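Local coordinates for protein branched-chain-amino-acid aminotransferase (Pseudomonas aeruginosa, PDB 6NST) that probably catalyses the reversible, pyridoxal-phosphate-dependent transfer of the amino group of leucine, isoleucine or valine to 2-oxoglutarate, a step of branched-chain amino-acid biosynthesis, at residues A[85-90]-A[122-127]; A[39-44]-A[50-55]; A[182-187]-A[198-203]; A[138-143]-A[252-257]; A[232-237]-A[282-287]. The protein carries 1 engineered substitution. All coordinates share one frame; numbering follows the deposited sequence.

Contact 1 of 5, residues A[85-90]-A[122-127]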
# COMPACT_ATOMS: atom_id res chain seq x y z
N ARG A 85 32.35 -13.92 26.33
CA ARG A 85 33.07 -15.14 26.69
C ARG A 85 33.05 -15.36 28.20
O ARG A 85 32.93 -16.50 28.66
CB ARG A 85 34.50 -15.06 26.16
CG ARG A 85 34.58 -14.95 24.64
CD ARG A 85 35.93 -14.46 24.16
NE ARG A 85 37.01 -15.41 24.45
CZ ARG A 85 37.87 -15.28 25.46
NH1 ARG A 85 37.79 -14.23 26.26
NH2 ARG A 85 38.81 -16.19 25.65
N ALA A 86 33.16 -14.29 28.98
CA ALA A 86 33.14 -14.43 30.43
C ALA A 86 31.79 -14.95 30.92
O ALA A 86 31.73 -15.76 31.85
CB ALA A 86 33.47 -13.10 31.10
N ALA A 87 30.69 -14.49 30.30
CA ALA A 87 29.37 -14.95 30.70
C ALA A 87 29.23 -16.46 30.56
O ALA A 87 28.51 -17.09 31.35
CB ALA A 87 28.29 -14.23 29.89
N VAL A 88 29.90 -17.04 29.58
CA VAL A 88 29.88 -18.49 29.39
C VAL A 88 30.91 -19.18 30.28
O VAL A 88 30.61 -20.18 30.93
CB VAL A 88 30.11 -18.83 27.91
CG1 VAL A 88 30.14 -20.33 27.70
CG2 VAL A 88 29.03 -18.19 27.05
N ARG A 89 32.13 -18.65 30.33
CA ARG A 89 33.19 -19.27 31.12
C ARG A 89 32.85 -19.27 32.60
O ARG A 89 32.89 -20.32 33.26
CB ARG A 89 34.52 -18.54 30.88
CG ARG A 89 35.66 -19.07 31.73
CD ARG A 89 36.94 -18.28 31.50
NE ARG A 89 36.76 -16.86 31.78
CZ ARG A 89 36.65 -15.92 30.85
NH1 ARG A 89 36.70 -16.25 29.57
NH2 ARG A 89 36.48 -14.65 31.20
N GLU A 90 32.51 -18.10 33.15
CA GLU A 90 32.35 -17.97 34.60
C GLU A 90 31.17 -18.78 35.12
O GLU A 90 31.13 -19.07 36.32
CB GLU A 90 32.21 -16.50 34.98
CG GLU A 90 33.41 -15.65 34.60
CD GLU A 90 34.68 -16.06 35.32
OE1 GLU A 90 34.59 -16.51 36.48
OE2 GLU A 90 35.77 -15.94 34.72
N ILE A 122 24.86 -9.21 29.92
CA ILE A 122 25.13 -10.39 29.11
C ILE A 122 24.91 -11.63 29.96
O ILE A 122 25.76 -11.98 30.79
CB ILE A 122 26.55 -10.38 28.52
CG1 ILE A 122 26.79 -9.08 27.73
CG2 ILE A 122 26.76 -11.59 27.62
CD1 ILE A 122 28.17 -8.95 27.16
N ALA A 123 23.79 -12.30 29.75
CA ALA A 123 23.42 -13.50 30.50
C ALA A 123 23.57 -14.73 29.61
O ALA A 123 23.26 -14.68 28.42
CB ALA A 123 21.99 -13.40 31.03
N ALA A 124 24.04 -15.83 30.21
CA ALA A 124 24.24 -17.08 29.49
C ALA A 124 23.71 -18.23 30.32
O ALA A 124 24.00 -18.32 31.52
CB ALA A 124 25.73 -17.29 29.16
N TRP A 125 22.92 -19.10 29.69
CA TRP A 125 22.36 -20.26 30.36
C TRP A 125 22.46 -21.46 29.44
O TRP A 125 22.55 -21.32 28.21
CB TRP A 125 20.90 -20.02 30.78
CG TRP A 125 20.01 -19.58 29.66
CD1 TRP A 125 19.32 -20.39 28.80
CD2 TRP A 125 19.72 -18.24 29.26
NE1 TRP A 125 18.61 -19.63 27.90
CE2 TRP A 125 18.84 -18.30 28.17
CE3 TRP A 125 20.11 -16.98 29.74
CZ2 TRP A 125 18.35 -17.16 27.53
CZ3 TRP A 125 19.62 -15.85 29.11
CH2 TRP A 125 18.75 -15.95 28.02
N SER A 126 22.44 -22.65 30.04
CA SER A 126 22.59 -23.88 29.28
C SER A 126 21.44 -24.05 28.29
O SER A 126 20.31 -23.62 28.53
CB SER A 126 22.64 -25.08 30.23
OG SER A 126 22.89 -26.28 29.53
N TRP A 127 21.75 -24.68 27.16
CA TRP A 127 20.78 -24.87 26.09
C TRP A 127 19.65 -25.80 26.52
O TRP A 127 19.70 -27.01 26.31
CB TRP A 127 21.48 -25.44 24.85
CG TRP A 127 20.55 -25.67 23.70
CD1 TRP A 127 20.13 -26.87 23.21
CD2 TRP A 127 19.91 -24.67 22.90
NE1 TRP A 127 19.28 -26.68 22.15
CE2 TRP A 127 19.12 -25.33 21.94
CE3 TRP A 127 19.93 -23.27 22.91
CZ2 TRP A 127 18.36 -24.65 21.00
CZ3 TRP A 127 19.17 -22.59 21.97
CH2 TRP A 127 18.40 -23.29 21.03
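Ala87 of helix 77-89 and Ala124 of strand 118-126 bury more surface here than any other pair of residues, and their CA atoms lie 5.7 Å apart. Both CB atoms point across the gap. Ala124 CB rests 3.5 Å from Ala87 O, Ala87 CB lies equally close, 3.5 Å, to Ile122 O, and the two methyl carbons, Ala87 CB and Ala124 CB, stand 4.1 Å apart. Two residues earlier on the strand, Ile122 meets the same helix methyl with its short branch, CG2 at 3.8 Å from Ala87 CB, while its longer CG1 arm lies beside the backbone N. Val88 adds one branch, CG2 4.0 Å from Ala124 CB. With such short side chains the helix axis comes within 7.4 Å of the strand axis, crossing it at -36°. Ala87 O is hydrogen-bonded to Asn91 ND2. No hydrogen bond joins the two segments: small methyl groups lie against each other and against carbonyl oxygens, which lets helix and sheet come close together.

Contact 2 of 5, residues A[39-44]-A[50-55]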
# COMPACT_ATOMS: atom_id res chain seq x y z
N GLU A 39 20.92 -9.38 21.32
CA GLU A 39 21.45 -10.39 20.41
C GLU A 39 21.14 -11.77 20.95
O GLU A 39 20.90 -11.96 22.15
CB GLU A 39 22.97 -10.23 20.21
CG GLU A 39 23.35 -9.23 19.12
CD GLU A 39 22.84 -9.65 17.75
OE1 GLU A 39 22.33 -8.79 17.01
OE2 GLU A 39 22.95 -10.85 17.42
N GLY A 40 21.14 -12.74 20.04
CA GLY A 40 21.06 -14.14 20.41
C GLY A 40 22.30 -14.86 19.93
O GLY A 40 22.56 -14.91 18.72
N VAL A 41 23.09 -15.40 20.85
CA VAL A 41 24.37 -16.00 20.53
C VAL A 41 24.42 -17.40 21.14
O VAL A 41 23.85 -17.66 22.20
CB VAL A 41 25.55 -15.13 21.04
CG1 VAL A 41 26.84 -15.52 20.34
CG2 VAL A 41 25.25 -13.65 20.83
N ARG A 42 25.11 -18.30 20.44
CA ARG A 42 25.25 -19.68 20.88
C ARG A 42 26.71 -20.01 21.15
O ARG A 42 27.61 -19.56 20.43
CB ARG A 42 24.70 -20.66 19.83
CG ARG A 42 23.18 -20.74 19.79
CD ARG A 42 22.61 -21.43 21.01
NE ARG A 42 22.98 -22.85 21.06
CZ ARG A 42 22.35 -23.80 20.38
NH1 ARG A 42 22.75 -25.06 20.48
NH2 ARG A 42 21.32 -23.50 19.60
N ALA A 43 26.94 -20.80 22.20
CA ALA A 43 28.23 -21.41 22.47
C ALA A 43 28.07 -22.92 22.35
O ALA A 43 27.16 -23.50 22.95
CB ALA A 43 28.75 -21.03 23.86
N TYR A 44 28.94 -23.55 21.57
CA TYR A 44 28.87 -24.98 21.31
C TYR A 44 30.07 -25.70 21.92
O TYR A 44 31.13 -25.11 22.15
CB TYR A 44 28.80 -25.27 19.81
CG TYR A 44 27.48 -24.91 19.18
CD1 TYR A 44 26.45 -25.84 19.14
CD2 TYR A 44 27.26 -23.66 18.63
CE1 TYR A 44 25.23 -25.52 18.57
CE2 TYR A 44 26.05 -23.34 18.06
CZ TYR A 44 25.04 -24.27 18.03
OH TYR A 44 23.83 -23.95 17.46
N THR A 50 34.66 -25.26 24.64
CA THR A 50 33.46 -24.47 24.45
C THR A 50 33.79 -23.22 23.65
O THR A 50 34.65 -22.43 24.05
CB THR A 50 32.85 -24.10 25.80
OG1 THR A 50 32.51 -25.29 26.52
CG2 THR A 50 31.59 -23.26 25.61
N ALA A 51 33.13 -23.04 22.51
CA ALA A 51 33.43 -21.96 21.60
C ALA A 51 32.16 -21.24 21.18
O ALA A 51 31.13 -21.87 20.92
CB ALA A 51 34.17 -22.47 20.35
N ILE A 52 32.25 -19.91 21.11
CA ILE A 52 31.15 -19.08 20.65
C ILE A 52 31.19 -19.02 19.13
O ILE A 52 32.24 -18.76 18.53
CB ILE A 52 31.23 -17.68 21.26
CG1 ILE A 52 31.07 -17.75 22.78
CG2 ILE A 52 30.17 -16.77 20.66
CD1 ILE A 52 31.24 -16.41 23.47
N PHE A 53 30.04 -19.25 18.49
CA PHE A 53 29.96 -19.27 17.04
C PHE A 53 29.73 -17.86 16.52
O PHE A 53 28.71 -17.23 16.84
CB PHE A 53 28.84 -20.20 16.57
CG PHE A 53 28.73 -20.29 15.07
CD1 PHE A 53 29.72 -20.91 14.33
CD2 PHE A 53 27.64 -19.75 14.41
CE1 PHE A 53 29.63 -20.99 12.96
CE2 PHE A 53 27.54 -19.84 13.04
CZ PHE A 53 28.54 -20.45 12.31
N ARG A 54 30.67 -17.37 15.71
CA ARG A 54 30.63 -16.04 15.11
C ARG A 54 30.36 -14.97 16.16
O ARG A 54 29.37 -14.23 16.10
CB ARG A 54 29.60 -15.99 13.98
CG ARG A 54 29.82 -17.05 12.92
CD ARG A 54 29.16 -16.68 11.61
NE ARG A 54 29.81 -15.54 10.98
CZ ARG A 54 29.50 -15.07 9.77
NH1 ARG A 54 28.54 -15.65 9.06
NH2 ARG A 54 30.14 -14.02 9.28
N LEU A 55 31.26 -14.90 17.14
CA LEU A 55 31.16 -13.89 18.17
C LEU A 55 31.24 -12.48 17.58
O LEU A 55 30.49 -11.59 17.99
CB LEU A 55 32.27 -14.09 19.20
CG LEU A 55 32.37 -13.03 20.30
CD1 LEU A 55 31.06 -12.93 21.06
CD2 LEU A 55 33.52 -13.33 21.24
O HOH W 1 26.21 -17.87 17.78
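Val41 and Ile52 meet through one methyl each, Val41 CG1 lying 3.6 Å from Ile52 CG2, at the apolar side of the hairpin formed by strands 36-46 and 51-53. With chi1 of Ile52 at -64°, CG1 lies beside the backbone N and CG2 anti to it, which turns CG2 to the valine and CG1 to Ala43 CB. Ala43 and Ile52 form an antiparallel non-hydrogen-bonded pair. Next to it Tyr44 and Ala51 are a hydrogen-bonded pair, tied twice: Tyr44 N to Ala51 O at 2.8 Å and Ala51 N to Tyr44 O at 2.9 Å. Phe53 N gives a nearly straight third bond to Arg42 O (3.1 Å, 170°). The return bond of this pair is not made directly: a water accepts from Arg42 N at 2.9 Å and donates to Phe53 O at 2.7 Å. On the face opposite Ile52, packing is looser: Phe53 CB lies 4.3 Å from Tyr44 CD2, at the ring edge. Arg54 then occupies the N-cap of helix 55-68. The chemistry is thus that of a short hairpin, gripped by direct backbone bonds near its turn, with water standing in for one bond between Arg42 and Phe53.

Contact 3 of 5, residues A[182-187]-A[198-203]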
# COMPACT_ATOMS: atom_id res chain seq x y z
N GLU A 182 5.31 -23.12 14.18
CA GLU A 182 5.92 -21.86 13.81
C GLU A 182 5.01 -21.14 12.83
O GLU A 182 4.13 -21.75 12.21
CB GLU A 182 7.32 -22.08 13.20
CG GLU A 182 8.19 -20.84 13.11
CD GLU A 182 8.25 -20.06 14.42
OE1 GLU A 182 7.38 -19.20 14.63
OE2 GLU A 182 9.16 -20.33 15.23
N ALA A 183 5.20 -19.84 12.72
CA ALA A 183 4.47 -19.01 11.78
C ALA A 183 5.37 -18.59 10.63
O ALA A 183 6.59 -18.54 10.77
CB ALA A 183 3.90 -17.76 12.48
N MET A 184 4.75 -18.33 9.48
CA MET A 184 5.43 -17.76 8.33
C MET A 184 4.90 -16.34 8.13
O MET A 184 3.69 -16.14 7.98
CB MET A 184 5.21 -18.61 7.07
CG MET A 184 6.09 -18.22 5.88
SD MET A 184 5.95 -19.30 4.44
CE MET A 184 4.33 -18.87 3.81
N MET A 185 5.81 -15.37 8.14
CA MET A 185 5.43 -13.96 8.08
C MET A 185 5.44 -13.45 6.65
O MET A 185 6.32 -13.77 5.86
CB MET A 185 6.39 -13.11 8.92
CG MET A 185 6.70 -13.66 10.30
SD MET A 185 5.24 -13.72 11.35
CE MET A 185 4.68 -12.02 11.27
N LEU A 186 4.45 -12.62 6.33
CA LEU A 186 4.38 -11.92 5.05
C LEU A 186 4.61 -10.43 5.27
O LEU A 186 4.13 -9.86 6.25
CB LEU A 186 3.02 -12.14 4.38
CG LEU A 186 2.50 -13.57 4.29
CD1 LEU A 186 1.11 -13.58 3.69
CD2 LEU A 186 3.44 -14.45 3.48
N ASP A 187 5.35 -9.81 4.34
CA ASP A 187 5.63 -8.39 4.41
C ASP A 187 4.37 -7.59 4.05
O ASP A 187 3.36 -8.17 3.62
CB ASP A 187 6.81 -8.04 3.50
CG ASP A 187 6.55 -8.37 2.04
OD1 ASP A 187 5.42 -8.75 1.68
OD2 ASP A 187 7.51 -8.26 1.24
N GLU A 198 13.02 -16.67 12.52
CA GLU A 198 13.95 -17.42 11.70
C GLU A 198 13.83 -16.97 10.25
O GLU A 198 12.74 -16.60 9.80
CB GLU A 198 13.71 -18.94 11.77
CG GLU A 198 13.51 -19.50 13.17
CD GLU A 198 12.08 -19.37 13.65
OE1 GLU A 198 11.21 -18.94 12.86
OE2 GLU A 198 11.82 -19.69 14.83
N ASN A 199 14.94 -17.01 9.53
CA ASN A 199 14.90 -16.84 8.09
C ASN A 199 14.45 -18.14 7.43
O ASN A 199 14.72 -19.23 7.93
CB ASN A 199 16.27 -16.42 7.55
CG ASN A 199 16.62 -14.98 7.89
OD1 ASN A 199 17.27 -14.71 8.90
ND2 ASN A 199 16.18 -14.05 7.05
N ILE A 200 13.76 -18.01 6.30
CA ILE A 200 13.14 -19.15 5.64
C ILE A 200 13.83 -19.39 4.30
O ILE A 200 14.24 -18.45 3.62
CB ILE A 200 11.62 -18.94 5.47
CG1 ILE A 200 10.95 -20.23 4.99
CG2 ILE A 200 11.33 -17.79 4.52
CD1 ILE A 200 9.44 -20.22 5.12
N PHE A 201 13.96 -20.67 3.95
CA PHE A 201 14.53 -21.09 2.68
C PHE A 201 13.61 -22.12 2.04
O PHE A 201 12.92 -22.86 2.74
CB PHE A 201 15.93 -21.72 2.85
CG PHE A 201 17.00 -20.74 3.23
CD1 PHE A 201 17.08 -20.24 4.52
CD2 PHE A 201 17.96 -20.34 2.30
CE1 PHE A 201 18.08 -19.34 4.87
CE2 PHE A 201 18.96 -19.45 2.65
CZ PHE A 201 19.02 -18.95 3.94
N ILE A 202 13.59 -22.15 0.71
CA ILE A 202 12.88 -23.19 -0.02
C ILE A 202 13.80 -23.71 -1.12
O ILE A 202 14.69 -23.01 -1.60
CB ILE A 202 11.54 -22.69 -0.62
CG1 ILE A 202 11.77 -21.63 -1.69
CG2 ILE A 202 10.63 -22.15 0.47
CD1 ILE A 202 10.49 -21.17 -2.37
N ILE A 203 13.59 -24.97 -1.49
CA ILE A 203 14.35 -25.63 -2.54
C ILE A 203 13.37 -26.11 -3.60
O ILE A 203 12.34 -26.71 -3.28
CB ILE A 203 15.18 -26.81 -1.99
CG1 ILE A 203 16.41 -26.31 -1.24
CG2 ILE A 203 15.62 -27.73 -3.12
CD1 ILE A 203 16.15 -25.93 0.20
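Glu182 and Glu198 bring two carboxylates together, Glu182 OE2 lying 2.8 Å from Glu198 OE2. The side chains come from opposite directions and the carboxylate planes are turned 51° apart. Oxygens this close suggest that one acid probably holds a proton, since two full negative charges would repel each other. Bends at chi2 in both residues (50° in Glu182, 84° in Glu198) curl the acids into this meeting. The other oxygen, Glu182 OE1, takes a hydrogen bond from Ala183 N at 3.0 Å, which helps to fix the group's rotation. The apolar part is small: Met184 SD lies 3.7 Å and Met184 CG 4.0 Å from Ile200 CD1, the two side chains crossing at about a right angle. The strands themselves are not paired; Met184 and Ile200 are 8.3 Å apart at CA. Strand 182-186 runs parallel to 140-145 and antiparallel to 192-195, whereas 199-204 pairs with 207-210 and 251-256. Phe254 of the last strand touches both glutamates, and Leu172 of helix 166-177 packs on Glu182.

Contact 4 of 5, residues A[138-143]-A[252-257]. With SO4 (sulfate ion), chain G.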
# COMPACT_ATOMS: atom_id res chain seq x y z
N GLN A 138 12.75 -34.21 11.55
CA GLN A 138 11.52 -34.67 10.91
C GLN A 138 10.66 -33.56 10.33
O GLN A 138 9.84 -33.85 9.45
CB GLN A 138 10.68 -35.48 11.92
CG GLN A 138 11.38 -36.72 12.43
CD GLN A 138 10.66 -37.36 13.61
OE1 GLN A 138 9.73 -36.78 14.17
NE2 GLN A 138 11.10 -38.55 13.99
N GLY A 139 10.83 -32.33 10.76
CA GLY A 139 10.07 -31.24 10.20
C GLY A 139 9.00 -30.74 11.15
O GLY A 139 8.44 -31.50 11.96
N ILE A 140 8.70 -29.44 11.06
CA ILE A 140 7.71 -28.80 11.90
C ILE A 140 6.51 -28.40 11.05
O ILE A 140 6.57 -28.37 9.82
CB ILE A 140 8.28 -27.57 12.63
CG1 ILE A 140 8.74 -26.52 11.62
CG2 ILE A 140 9.44 -27.97 13.52
CD1 ILE A 140 9.26 -25.24 12.25
N LYS A 141 5.40 -28.11 11.73
CA LYS A 141 4.21 -27.57 11.09
C LYS A 141 4.27 -26.05 11.10
O LYS A 141 4.65 -25.44 12.10
CB LYS A 141 2.94 -28.03 11.80
CG LYS A 141 2.59 -29.49 11.61
CD LYS A 141 1.29 -29.84 12.34
CE LYS A 141 0.15 -28.93 11.90
NZ LYS A 141 -1.13 -29.25 12.59
N VAL A 142 3.89 -25.44 9.98
CA VAL A 142 3.96 -24.00 9.81
C VAL A 142 2.62 -23.48 9.31
O VAL A 142 2.04 -24.04 8.37
CB VAL A 142 5.09 -23.60 8.83
CG1 VAL A 142 5.07 -22.11 8.56
CG2 VAL A 142 6.44 -24.01 9.40
N ARG A 143 2.12 -22.42 9.94
CA ARG A 143 0.93 -21.72 9.49
C ARG A 143 1.31 -20.28 9.15
O ARG A 143 2.05 -19.64 9.90
CB ARG A 143 -0.17 -21.73 10.56
CG ARG A 143 -0.80 -23.10 10.76
CD ARG A 143 -1.84 -23.06 11.88
NE ARG A 143 -3.00 -22.25 11.53
CZ ARG A 143 -4.02 -22.69 10.79
NH1 ARG A 143 -4.03 -23.93 10.33
NH2 ARG A 143 -5.04 -21.88 10.52
N ALA A 252 11.89 -27.07 2.36
CA ALA A 252 11.79 -25.79 3.04
C ALA A 252 12.36 -25.95 4.44
O ALA A 252 12.17 -26.99 5.07
CB ALA A 252 10.33 -25.30 3.11
N PHE A 253 13.06 -24.92 4.91
CA PHE A 253 13.57 -24.96 6.27
C PHE A 253 13.74 -23.55 6.82
O PHE A 253 13.70 -22.56 6.08
CB PHE A 253 14.90 -25.73 6.36
CG PHE A 253 16.00 -25.18 5.51
CD1 PHE A 253 16.88 -24.23 6.01
CD2 PHE A 253 16.19 -25.63 4.21
CE1 PHE A 253 17.90 -23.72 5.23
CE2 PHE A 253 17.21 -25.13 3.43
CZ PHE A 253 18.07 -24.18 3.94
N PHE A 254 13.93 -23.48 8.13
CA PHE A 254 14.18 -22.26 8.86
C PHE A 254 15.63 -22.21 9.31
O PHE A 254 16.24 -23.25 9.60
CB PHE A 254 13.27 -22.15 10.09
CG PHE A 254 11.87 -21.71 9.78
CD1 PHE A 254 11.63 -20.60 8.98
CD2 PHE A 254 10.78 -22.39 10.31
CE1 PHE A 254 10.34 -20.19 8.71
CE2 PHE A 254 9.49 -21.98 10.04
CZ PHE A 254 9.27 -20.88 9.24
N THR A 255 16.19 -21.00 9.37
CA THR A 255 17.53 -20.79 9.90
C THR A 255 17.47 -19.73 10.99
O THR A 255 16.74 -18.73 10.86
CB THR A 255 18.53 -20.36 8.82
OG1 THR A 255 18.11 -19.12 8.25
CG2 THR A 255 18.63 -21.42 7.74
N GLY A 256 18.24 -19.94 12.05
CA GLY A 256 18.30 -19.00 13.15
C GLY A 256 19.33 -19.46 14.15
O GLY A 256 19.77 -20.61 14.14
N THR A 257 19.71 -18.54 15.03
CA THR A 257 20.69 -18.88 16.06
C THR A 257 20.16 -19.95 17.00
O THR A 257 20.88 -20.89 17.35
CB THR A 257 21.08 -17.63 16.86
OG1 THR A 257 21.70 -16.68 15.98
CG2 THR A 257 22.06 -17.99 17.95
S SO4 G . 19.92 -15.07 13.51
O1 SO4 G . 20.87 -13.98 13.32
O2 SO4 G . 19.86 -15.43 14.92
O3 SO4 G . 18.60 -14.65 13.05
O4 SO4 G . 20.36 -16.23 12.74
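Chi1 of -79° puts Phe254 CG beside its own backbone N, and the ring's CD2-CE2 side then reaches Ile140 and Val142 on strand 140-145. Ile140 carries CG1 between backbone N and carbonyl carbon (chi1 62°), and the extended arm ends with CD1 at the ring edge, in its plane, 3.8 Å from Phe254 CD2. The two side chains cross at about a right angle. Val142 and Phe254 approach each other from opposite directions, Val142 CG2 lying 3.7 Å from Phe254 CE2. The ring thereby links two strands that share no backbone bond here; Ile264 of strand 262-267, which pairs with both, also touches Phe254 and Val142. Just past the end of strand 251-256 the chemistry turns polar. Thr257 N donates to sulfate O2 at 3.1 Å; Thr257 OG1 is modelled 2.5 Å from the same oxygen, implausibly short and of doubtful length. Arg61, Thr221 and Ile220 also bind this ion, probably taken from the crystallisation liquor. Its place is consistent with the cofactor-phosphate site of class-IV aminotransferases. Segment 252-257 thus serves two chemistries: a purely apolar core contact at Phe254, and at Thr257 a backbone N-H offered to an anion.

Contact 5 of 5, residues A[232-237]-A[282-287]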
# COMPACT_ATOMS: atom_id res chain seq x y z
N HIS A 232 29.13 -25.92 -1.00
CA HIS A 232 28.64 -27.22 -1.43
C HIS A 232 28.16 -27.21 -2.88
O HIS A 232 27.46 -28.13 -3.29
CB HIS A 232 27.51 -27.69 -0.51
CG HIS A 232 27.99 -28.24 0.80
ND1 HIS A 232 28.60 -27.46 1.75
CD2 HIS A 232 27.95 -29.50 1.30
CE1 HIS A 232 28.91 -28.21 2.80
NE2 HIS A 232 28.52 -29.45 2.55
N GLY A 233 28.52 -26.18 -3.65
CA GLY A 233 28.14 -26.12 -5.04
C GLY A 233 26.66 -25.95 -5.30
O GLY A 233 26.19 -26.26 -6.39
N PHE A 234 25.91 -25.47 -4.31
CA PHE A 234 24.48 -25.23 -4.48
C PHE A 234 24.24 -23.87 -5.12
O PHE A 234 24.92 -22.89 -4.79
CB PHE A 234 23.75 -25.31 -3.14
CG PHE A 234 23.52 -26.72 -2.67
CD1 PHE A 234 23.15 -27.71 -3.56
CD2 PHE A 234 23.66 -27.04 -1.33
CE1 PHE A 234 22.94 -29.00 -3.13
CE2 PHE A 234 23.45 -28.34 -0.89
CZ PHE A 234 23.08 -29.32 -1.79
N LYS A 235 23.28 -23.82 -6.04
CA LYS A 235 22.84 -22.55 -6.60
C LYS A 235 21.80 -21.94 -5.68
O LYS A 235 20.85 -22.61 -5.26
CB LYS A 235 22.27 -22.75 -8.00
CG LYS A 235 21.78 -21.47 -8.65
CD LYS A 235 21.17 -21.73 -10.02
CE LYS A 235 20.67 -20.44 -10.65
NZ LYS A 235 20.04 -20.67 -11.97
N LEU A 236 21.97 -20.66 -5.36
CA LEU A 236 21.09 -19.96 -4.43
C LEU A 236 20.61 -18.67 -5.07
O LEU A 236 21.42 -17.91 -5.62
CB LEU A 236 21.81 -19.68 -3.10
CG LEU A 236 20.92 -19.36 -1.90
CD1 LEU A 236 21.50 -19.97 -0.64
CD2 LEU A 236 20.74 -17.85 -1.73
N VAL A 237 19.31 -18.42 -5.00
CA VAL A 237 18.67 -17.27 -5.62
C VAL A 237 17.92 -16.49 -4.56
O VAL A 237 17.12 -17.07 -3.80
CB VAL A 237 17.72 -17.69 -6.76
CG1 VAL A 237 17.06 -16.47 -7.38
CG2 VAL A 237 18.47 -18.50 -7.81
N GLU A 282 19.10 -31.70 4.49
CA GLU A 282 19.91 -32.57 5.34
C GLU A 282 21.39 -32.25 5.20
O GLU A 282 22.12 -32.22 6.20
CB GLU A 282 19.64 -34.03 5.00
CG GLU A 282 20.45 -35.02 5.84
CD GLU A 282 20.11 -36.47 5.53
OE1 GLU A 282 19.22 -36.72 4.69
OE2 GLU A 282 20.75 -37.36 6.13
N LYS A 283 21.86 -31.99 3.97
CA LYS A 283 23.27 -31.67 3.78
C LYS A 283 23.63 -30.32 4.38
O LYS A 283 24.71 -30.17 4.98
CB LYS A 283 23.61 -31.71 2.29
CG LYS A 283 23.69 -33.12 1.71
CD LYS A 283 24.05 -33.12 0.23
CE LYS A 283 22.89 -32.65 -0.63
NZ LYS A 283 23.21 -32.73 -2.08
N LEU A 284 22.75 -29.33 4.25
CA LEU A 284 23.03 -28.02 4.84
C LEU A 284 22.91 -28.06 6.36
O LEU A 284 23.68 -27.41 7.06
CB LEU A 284 22.09 -26.97 4.24
CG LEU A 284 22.25 -26.72 2.74
CD1 LEU A 284 21.28 -25.65 2.27
CD2 LEU A 284 23.68 -26.33 2.41
N GLN A 285 21.94 -28.82 6.87
CA GLN A 285 21.84 -29.01 8.32
C GLN A 285 23.08 -29.70 8.86
O GLN A 285 23.62 -29.30 9.89
CB GLN A 285 20.58 -29.81 8.65
CG GLN A 285 20.24 -29.86 10.13
CD GLN A 285 19.00 -30.68 10.40
OE1 GLN A 285 18.87 -31.81 9.92
NE2 GLN A 285 18.06 -30.11 11.16
N LYS A 286 23.55 -30.74 8.17
CA LYS A 286 24.77 -31.42 8.57
C LYS A 286 25.96 -30.46 8.53
O LYS A 286 26.76 -30.40 9.47
CB LYS A 286 25.02 -32.62 7.66
CG LYS A 286 26.36 -33.32 7.88
CD LYS A 286 26.35 -34.16 9.14
CE LYS A 286 27.62 -34.99 9.25
NZ LYS A 286 27.85 -35.81 8.03
N ALA A 287 26.08 -29.69 7.44
CA ALA A 287 27.20 -28.77 7.30
C ALA A 287 27.18 -27.70 8.39
O ALA A 287 28.24 -27.31 8.90
CB ALA A 287 27.19 -28.13 5.92
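Phe234 puts the edge of its ring against two residues of helix 279-292. At one corner Lys283 NZ, brought there by a bend at chi3 (-74°), lies 3.4 Å from Phe234 CZ, with Lys283 CE at 3.5 Å from the same carbon and in the plane of the ring, so the ammonium group meets the rim and not the pi face. Two ring positions along, Leu284 CD2 sits 3.8 Å from Phe234 CD2, the two side chains sliding past each other in opposite directions. The third contact, one helical turn beyond Lys283, is made by the imidazole: His232 CE1 lies 3.6 Å from Ala287 CB. Lysine and histidine lie at the exposed margin, Leu284 in the buried part. In the next shell, His232 is anchored by ND1, which is hydrogen-bonded to Leu228 O of the preceding helix 220-231. Its carbonyl, His232 O, stands 4.2 Å above the centre of the Phe234 ring. Between them, Gly233 with positive phi is the C-prime residue of a Schellman motif that ends helix 220-231, a turn consistent with both rings facing helix 279-292. Strand 235-238 follows and runs parallel to 207-210, whose Ile208 touches Phe234 and Leu284; Ala287 rests on Leu228, and helix 279-292 thus packs beside helix 220-231 at the protein surface.

Contacts 1 and 2 share the antiparallel sheet, their centres 10 Å apart, and touch where Arg85 CG meets Ile52 CD1 at 3.8 Å. Contacts 3, 4 and 5 gather on the mixed sheet: contact 3 is nested within the loop closed by contact 4, their centres 8 Å apart, and contact 5 joins through Phe253 CZ and Leu284 CD1 at 3.9 Å. Contact 2 bridges to contact 4 at Thr257, whose CG2 lies 3.2 Å from Gly40 O, next to the sulfate. Lys160, probably the lysine that carries pyridoxal phosphate and unmodified here, lies about 7 Å from Val41 and about 10 Å from Glu198, side chain to side chain; contacts 1 and 5 lie away from that site.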